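Local coordinates for protein oxidoreductase (Ralstonia eutropha, PDB 3HJ9) that binds flavin mononucleotide and is probably an FMN-dependent oxidoreductase of the nitroreductase family, at residues 126-131 with 185-190; 139-144 with 207-212. All coordinates share one frame; numbering follows the deposited sequence.

Interaction 1 of 2, residues 126-131 with 185-190. With FMN (flavin mononucleotide), chain C.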
loop_
_atom_site.group_PDB
_atom_site.type_symbol
_atom_site.label_atom_id
_atom_site.label_comp_id
_atom_site.label_asym_id
_atom_site.label_seq_id
_atom_site.Cartn_x
_atom_site.Cartn_y
_atom_site.Cartn_z
ATOM N N THR A 126 -4.567 -19.179 -6.238
ATOM C CA THR A 126 -3.254 -18.512 -6.373
ATOM C C THR A 126 -2.198 -19.430 -6.989
ATOM O O THR A 126 -1.204 -18.945 -7.448
ATOM C CB THR A 126 -2.669 -17.995 -5.040
ATOM O OG1 THR A 126 -2.324 -19.109 -4.221
ATOM C CG2 THR A 126 -3.624 -17.037 -4.321
ATOM N N GLY A 127 -2.410 -20.742 -6.981
ATOM C CA GLY A 127 -1.464 -21.689 -7.521
ATOM C C GLY A 127 -0.325 -22.081 -6.586
ATOM O O GLY A 127 0.574 -22.796 -7.009
ATOM N N TYR A 128 -0.324 -21.598 -5.337
ATOM C CA TYR A 128 0.696 -21.974 -4.353
ATOM C C TYR A 128 0.101 -22.287 -2.990
ATOM O O TYR A 128 -0.902 -21.678 -2.587
ATOM C CB TYR A 128 1.727 -20.872 -4.206
ATOM C CG TYR A 128 2.598 -20.735 -5.425
ATOM C CD1 TYR A 128 2.307 -19.781 -6.409
ATOM C CD2 TYR A 128 3.686 -21.596 -5.625
ATOM C CE1 TYR A 128 3.117 -19.649 -7.548
ATOM C CE2 TYR A 128 4.475 -21.507 -6.771
ATOM C CZ TYR A 128 4.192 -20.523 -7.712
ATOM O OH TYR A 128 4.970 -20.396 -8.801
ATOM N N GLN A 129 0.747 -23.218 -2.291
ATOM C CA GLN A 129 0.352 -23.607 -0.951
ATOM C C GLN A 129 1.062 -22.742 0.107
ATOM O O GLN A 129 2.162 -23.080 0.567
ATOM C CB GLN A 129 0.588 -25.103 -0.720
ATOM C CG GLN A 129 0.167 -25.648 0.645
ATOM C CD GLN A 129 -1.280 -25.329 0.992
ATOM O OE1 GLN A 129 -1.625 -24.215 1.426
ATOM N NE2 GLN A 129 -2.129 -26.329 0.837
ATOM N N ASP A 130 0.408 -21.641 0.468
ATOM C CA ASP A 130 0.879 -20.702 1.503
ATOM C C ASP A 130 0.098 -20.826 2.826
ATOM O O ASP A 130 0.139 -19.924 3.652
ATOM C CB ASP A 130 0.900 -19.261 0.962
ATOM C CG ASP A 130 -0.482 -18.738 0.584
ATOM O OD1 ASP A 130 -1.456 -19.484 0.728
ATOM O OD2 ASP A 130 -0.590 -17.577 0.109
ATOM N N PHE A 131 -0.586 -21.960 3.014
ATOM C CA PHE A 131 -1.318 -22.270 4.228
ATOM C C PHE A 131 -2.386 -21.229 4.632
ATOM O O PHE A 131 -2.622 -20.997 5.817
ATOM C CB PHE A 131 -0.316 -22.551 5.346
ATOM C CG PHE A 131 0.804 -23.484 4.923
ATOM C CD1 PHE A 131 0.595 -24.860 4.824
ATOM C CD2 PHE A 131 2.067 -22.967 4.562
ATOM C CE1 PHE A 131 1.629 -25.714 4.396
ATOM C CE2 PHE A 131 3.098 -23.804 4.148
ATOM C CZ PHE A 131 2.889 -25.197 4.087
ATOM N N ARG A 185 -1.679 -11.657 -0.499
ATOM C CA ARG A 185 -0.892 -12.790 -1.016
ATOM C C ARG A 185 -0.308 -12.407 -2.359
ATOM O O ARG A 185 -1.045 -11.994 -3.274
ATOM C CB ARG A 185 -1.735 -14.050 -1.121
ATOM C CG ARG A 185 -2.598 -14.296 0.111
ATOM C CD ARG A 185 -3.719 -15.245 -0.171
ATOM N NE ARG A 185 -3.293 -16.614 -0.354
ATOM C CZ ARG A 185 -4.119 -17.613 -0.670
ATOM N NH1 ARG A 185 -5.422 -17.401 -0.837
ATOM N NH2 ARG A 185 -3.655 -18.838 -0.809
ATOM N N GLY A 186 1.007 -12.516 -2.448
ATOM C CA GLY A 186 1.801 -12.181 -3.621
ATOM C C GLY A 186 2.362 -13.382 -4.316
ATOM O O GLY A 186 2.884 -13.247 -5.406
ATOM N N TRP A 187 2.323 -14.543 -3.664
ATOM C CA TRP A 187 2.704 -15.792 -4.288
ATOM C C TRP A 187 1.567 -16.222 -5.199
ATOM O O TRP A 187 0.689 -17.008 -4.796
ATOM C CB TRP A 187 3.016 -16.866 -3.255
ATOM C CG TRP A 187 4.404 -16.787 -2.780
ATOM C CD1 TRP A 187 4.891 -16.048 -1.751
ATOM C CD2 TRP A 187 5.507 -17.496 -3.337
ATOM N NE1 TRP A 187 6.241 -16.287 -1.604
ATOM C CE2 TRP A 187 6.644 -17.173 -2.566
ATOM C CE3 TRP A 187 5.635 -18.408 -4.393
ATOM C CZ2 TRP A 187 7.902 -17.691 -2.841
ATOM C CZ3 TRP A 187 6.909 -18.944 -4.670
ATOM C CH2 TRP A 187 8.012 -18.595 -3.888
ATOM N N LEU A 188 1.614 -15.698 -6.428
ATOM C CA LEU A 188 0.622 -15.970 -7.470
ATOM C C LEU A 188 1.274 -16.600 -8.680
ATOM O O LEU A 188 2.312 -16.123 -9.108
ATOM C CB LEU A 188 -0.063 -14.660 -7.936
ATOM C CG LEU A 188 -0.799 -13.775 -6.918
ATOM C CD1 LEU A 188 -1.558 -12.648 -7.708
ATOM C CD2 LEU A 188 -1.763 -14.575 -6.044
ATOM N N ASN A 189 0.700 -17.701 -9.184
ATOM C CA ASN A 189 1.041 -18.234 -10.496
ATOM C C ASN A 189 0.208 -17.315 -11.412
ATOM O O ASN A 189 -0.975 -17.579 -11.706
ATOM C CB ASN A 189 0.680 -19.726 -10.624
ATOM C CG ASN A 189 1.125 -20.316 -11.956
ATOM O OD1 ASN A 189 1.196 -19.595 -12.974
ATOM N ND2 ASN A 189 1.473 -21.599 -11.953
ATOM N N ARG A 190 0.827 -16.206 -11.834
ATOM C CA ARG A 190 0.081 -15.144 -12.518
ATOM C C ARG A 190 -0.570 -15.593 -13.824
ATOM O O ARG A 190 -1.741 -15.305 -14.057
ATOM C CB ARG A 190 0.961 -13.900 -12.752
ATOM C CG ARG A 190 1.523 -13.329 -11.498
ATOM C CD ARG A 190 2.352 -12.144 -11.811
ATOM N NE ARG A 190 2.808 -11.472 -10.614
ATOM C CZ ARG A 190 3.526 -10.343 -10.606
ATOM N NH1 ARG A 190 3.888 -9.759 -11.743
ATOM N NH2 ARG A 190 3.891 -9.787 -9.448
HETATM N N1 FMN C . 1.139 -14.097 3.255
HETATM C C2 FMN C . 0.830 -15.359 2.782
HETATM O O2 FMN C . 0.356 -16.208 3.541
HETATM N N3 FMN C . 1.042 -15.652 1.437
HETATM C C4 FMN C . 1.595 -14.710 0.579
HETATM O O4 FMN C . 1.762 -15.025 -0.608
HETATM C C4A FMN C . 1.912 -13.430 1.061
HETATM N N5 FMN C . 2.450 -12.467 0.229
HETATM C C5A FMN C . 2.689 -11.183 0.690
HETATM C C6 FMN C . 3.196 -10.254 -0.211
HETATM C C7 FMN C . 3.474 -8.947 0.218
HETATM C C7M FMN C . 4.024 -7.948 -0.762
HETATM C C8 FMN C . 3.264 -8.577 1.552
HETATM C C8M FMN C . 3.586 -7.187 2.010
HETATM C C9 FMN C . 2.768 -9.523 2.470
HETATM C C9A FMN C . 2.473 -10.841 2.051
HETATM N N10 FMN C . 1.954 -11.825 2.894
HETATM C C10 FMN C . 1.684 -13.120 2.412
HETATM C "C1'" FMN C . 1.605 -11.542 4.330
HETATM C "C2'" FMN C . 2.780 -11.601 5.269
HETATM O "O2'" FMN C . 3.200 -12.936 5.464
HETATM C "C3'" FMN C . 2.353 -10.952 6.579
HETATM O "O3'" FMN C . 2.196 -9.569 6.336
HETATM C "C4'" FMN C . 3.427 -11.220 7.650
HETATM O "O4'" FMN C . 3.209 -12.550 8.110
HETATM C "C5'" FMN C . 3.391 -10.240 8.813
HETATM O "O5'" FMN C . 2.133 -10.419 9.462
HETATM P P FMN C . 1.163 -9.172 9.674
HETATM O O1P FMN C . 1.878 -7.939 10.163
HETATM O O2P FMN C . 0.521 -8.847 8.337
HETATM O O3P FMN C . 0.110 -9.591 10.700
HETATM O O HOH W 1 -4.844 -20.133 -3.182
HETATM O O HOH W 2 -0.567 -17.949 -2.560
HETATM O O HOH W 3 1.716 -22.786 -9.462
#

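Interaction 2 of 2, residues 139-144 with 207-212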
loop_
_atom_site.group_PDB
_atom_site.type_symbol
_atom_site.label_atom_id
_atom_site.label_comp_id
_atom_site.label_asym_id
_atom_site.label_seq_id
_atom_site.Cartn_x
_atom_site.Cartn_y
_atom_site.Cartn_z
ATOM N N LEU A 139 -10.047 -10.896 -2.976
ATOM C CA LEU A 139 -9.860 -9.788 -3.918
ATOM C C LEU A 139 -8.631 -10.104 -4.793
ATOM O O LEU A 139 -7.651 -10.613 -4.269
ATOM C CB LEU A 139 -9.617 -8.481 -3.207
ATOM C CG LEU A 139 -10.714 -7.999 -2.291
ATOM C CD1 LEU A 139 -10.226 -6.653 -1.658
ATOM C CD2 LEU A 139 -12.054 -7.893 -3.026
ATOM N N VAL A 140 -8.698 -9.871 -6.115
ATOM C CA VAL A 140 -7.495 -9.927 -6.992
ATOM C C VAL A 140 -7.237 -8.537 -7.593
ATOM O O VAL A 140 -8.147 -7.931 -8.233
ATOM C CB VAL A 140 -7.603 -10.935 -8.127
ATOM C CG1 VAL A 140 -6.232 -11.102 -8.788
ATOM C CG2 VAL A 140 -8.109 -12.255 -7.591
ATOM N N PHE A 141 -6.014 -8.040 -7.412
ATOM C CA PHE A 141 -5.604 -6.710 -7.902
ATOM C C PHE A 141 -4.888 -6.978 -9.222
ATOM O O PHE A 141 -3.791 -7.560 -9.235
ATOM C CB PHE A 141 -4.718 -6.005 -6.876
ATOM C CG PHE A 141 -5.408 -5.768 -5.541
ATOM C CD1 PHE A 141 -5.390 -6.733 -4.553
ATOM C CD2 PHE A 141 -6.088 -4.567 -5.291
ATOM C CE1 PHE A 141 -6.041 -6.528 -3.329
ATOM C CE2 PHE A 141 -6.725 -4.334 -4.062
ATOM C CZ PHE A 141 -6.692 -5.308 -3.077
ATOM N N VAL A 142 -5.541 -6.621 -10.315
ATOM C CA VAL A 142 -5.045 -6.899 -11.654
ATOM C C VAL A 142 -4.472 -5.646 -12.278
ATOM O O VAL A 142 -5.169 -4.650 -12.338
ATOM C CB VAL A 142 -6.157 -7.436 -12.531
ATOM C CG1 VAL A 142 -5.674 -7.631 -14.004
ATOM C CG2 VAL A 142 -6.713 -8.758 -11.936
ATOM N N ALA A 143 -3.231 -5.715 -12.776
ATOM C CA ALA A 143 -2.567 -4.570 -13.459
ATOM C C ALA A 143 -2.970 -4.579 -14.910
ATOM O O ALA A 143 -2.921 -5.629 -15.564
ATOM C CB ALA A 143 -1.034 -4.615 -13.364
ATOM N N ASN A 144 -3.340 -3.407 -15.411
ATOM C CA ASN A 144 -3.706 -3.230 -16.784
ATOM C C ASN A 144 -2.555 -2.572 -17.529
ATOM O O ASN A 144 -2.410 -1.345 -17.527
ATOM C CB ASN A 144 -5.003 -2.438 -16.909
ATOM C CG ASN A 144 -5.629 -2.620 -18.271
ATOM O OD1 ASN A 144 -4.963 -2.500 -19.314
ATOM N ND2 ASN A 144 -6.904 -3.008 -18.268
ATOM N N LEU A 207 -1.457 -9.060 -6.951
ATOM C CA LEU A 207 -1.679 -9.519 -5.585
ATOM C C LEU A 207 -3.103 -9.994 -5.439
ATOM O O LEU A 207 -3.984 -9.548 -6.182
ATOM C CB LEU A 207 -1.522 -8.353 -4.589
ATOM C CG LEU A 207 -0.212 -7.616 -4.423
ATOM C CD1 LEU A 207 -0.453 -6.342 -3.554
ATOM C CD2 LEU A 207 0.877 -8.536 -3.825
ATOM N N SER A 208 -3.321 -10.924 -4.521
ATOM C CA SER A 208 -4.675 -11.283 -4.118
ATOM C C SER A 208 -4.798 -10.978 -2.607
ATOM O O SER A 208 -3.796 -10.679 -1.922
ATOM C CB SER A 208 -5.024 -12.730 -4.443
ATOM O OG SER A 208 -4.172 -13.571 -3.726
ATOM N N GLN A 209 -6.026 -10.995 -2.100
ATOM C CA GLN A 209 -6.253 -10.780 -0.659
ATOM C C GLN A 209 -7.467 -11.547 -0.208
ATOM O O GLN A 209 -8.583 -11.325 -0.719
ATOM C CB GLN A 209 -6.398 -9.304 -0.379
ATOM C CG GLN A 209 -6.323 -8.862 1.100
ATOM C CD GLN A 209 -6.385 -7.324 1.203
ATOM O OE1 GLN A 209 -6.918 -6.674 0.292
ATOM N NE2 GLN A 209 -5.827 -6.740 2.279
ATOM N N THR A 210 -7.243 -12.450 0.744
ATOM C CA THR A 210 -8.279 -13.357 1.231
ATOM C C THR A 210 -8.921 -12.707 2.443
ATOM O O THR A 210 -8.214 -12.335 3.356
ATOM C CB THR A 210 -7.663 -14.694 1.530
ATOM O OG1 THR A 210 -7.118 -15.159 0.301
ATOM C CG2 THR A 210 -8.660 -15.690 2.053
ATOM N N ILE A 211 -10.252 -12.563 2.416
ATOM C CA ILE A 211 -10.997 -11.830 3.438
ATOM C C ILE A 211 -12.197 -12.598 3.976
ATOM O O ILE A 211 -12.892 -13.293 3.230
ATOM C CB ILE A 211 -11.434 -10.446 2.846
ATOM C CG1 ILE A 211 -10.197 -9.576 2.590
ATOM C CG2 ILE A 211 -12.450 -9.707 3.772
ATOM C CD1 ILE A 211 -10.450 -8.254 1.910
ATOM N N GLY A 212 -12.395 -12.490 5.285
ATOM C CA GLY A 212 -13.542 -13.036 5.982
ATOM C C GLY A 212 -13.475 -12.813 7.482
ATOM O O GLY A 212 -12.513 -12.191 7.977
#

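Interaction 1 of 2, residues 126-131 with 185-190
R185 and D130 form a side-on salt bridge beside the flavin, in the FMN pocket of this nitroreductase-family chain. From R185 CB, which lies 3.7 Å from FMN O4, the side chain runs past the flavin. CG and CD pass near D130 OD2, and the chain bends at chi3 (72°), which places NE. NE donates to D130 OD2 at 2.9 Å, in the guanidinium plane and to the syn lone pair. NH2 reaches D130 OD1 at 2.8 Å, tilted from that plane. T126 CG2 lies over the centre of one face of the guanidinium, and NH1 bonds to T210 OG1. The same OD2 accepts the N-H of FMN N3 at 2.9 Å, so this buried oxygen serves both arginine and flavin, with a weak third bond from water 2. Next to N3 on the same flavin edge, FMN O4 takes a bond from W187 N and a weak one from G186 N. The W187 six-membered ring turns its edge to one face of Y128, planes at 72°, with CE3 over the centre of the Y128 ring. Its NE1 bonds to Y89 OH of the second subunit. T126 packs CG2 on L188 CD2 at 3.5 Å. G127 sits close to N189, an N-cap residue before helix 190-196. One backbone bond ties the loops together: N189 N donates to T126 O at 2.9 Å, almost straight at 173°.

Interaction 2 of 2, residues 139-144 with 207-212
Two neighbouring antiparallel strands of the central sheet meet here, 139-144 and 207-212. Their axes come within 4.6 Å and run at 164°. L139 and Q209 form a hydrogen-bonded pair: L139 N donates to Q209 O, and Q209 N returns a bond to L139 O, both at 2.7 Å. F141 and L207 make the next hydrogen-bonded pair, with F141 N to L207 O at 2.8 Å and nearly straight. V140 and S208 lie between them as a non-hydrogen-bonded pair, where S208 CA also makes a CA-H...O contact with L139 O. L139, F141, L207 and Q209 share one face of the sheet. There the L139 and Q209 side chains lie side by side and point the same way. Q209 CG is anti to the backbone N (chi1 -167°), and the chain stays extended beyond it. Its OE1 sits at the edge of the F141 ring, in the ring plane, 3.6 Å from CZ. OE1 is buried with no hydrogen-bond partner in the model, while NE2 donates to A168 O of helix 156-177. L139 CD1 lies 3.8 Å from OE1 and 3.9 Å from I211 CD1. F141 touches M167 and Q209 touches Y172 of that helix. L207 packs on A162 of the second subunit. A long helix laid over a central antiparallel sheet in a dimer is typical of the nitroreductase fold.

Interactions 1 and 2 have centres about 11 Å apart and meet along strand 203-212. R185, at the end of strand 181-185, bonds through its backbone N to S208 O at 2.7 Å. Its NH1 reaches T210 OG1 at 3.0 Å. The strand of interaction 2 thus holds both the main chain and the tip of the arginine that grips D130 in interaction 1. S208 OG packs against both loops, 3.5 Å from L188 CD2 and 3.6 Å from T126 CG2. The flavin joins them further: interaction 1 bonds its N3 and O4, while the L207 side chain comes within about 4 Å (nearest atoms) of the dimethylbenzene end of the same flavin.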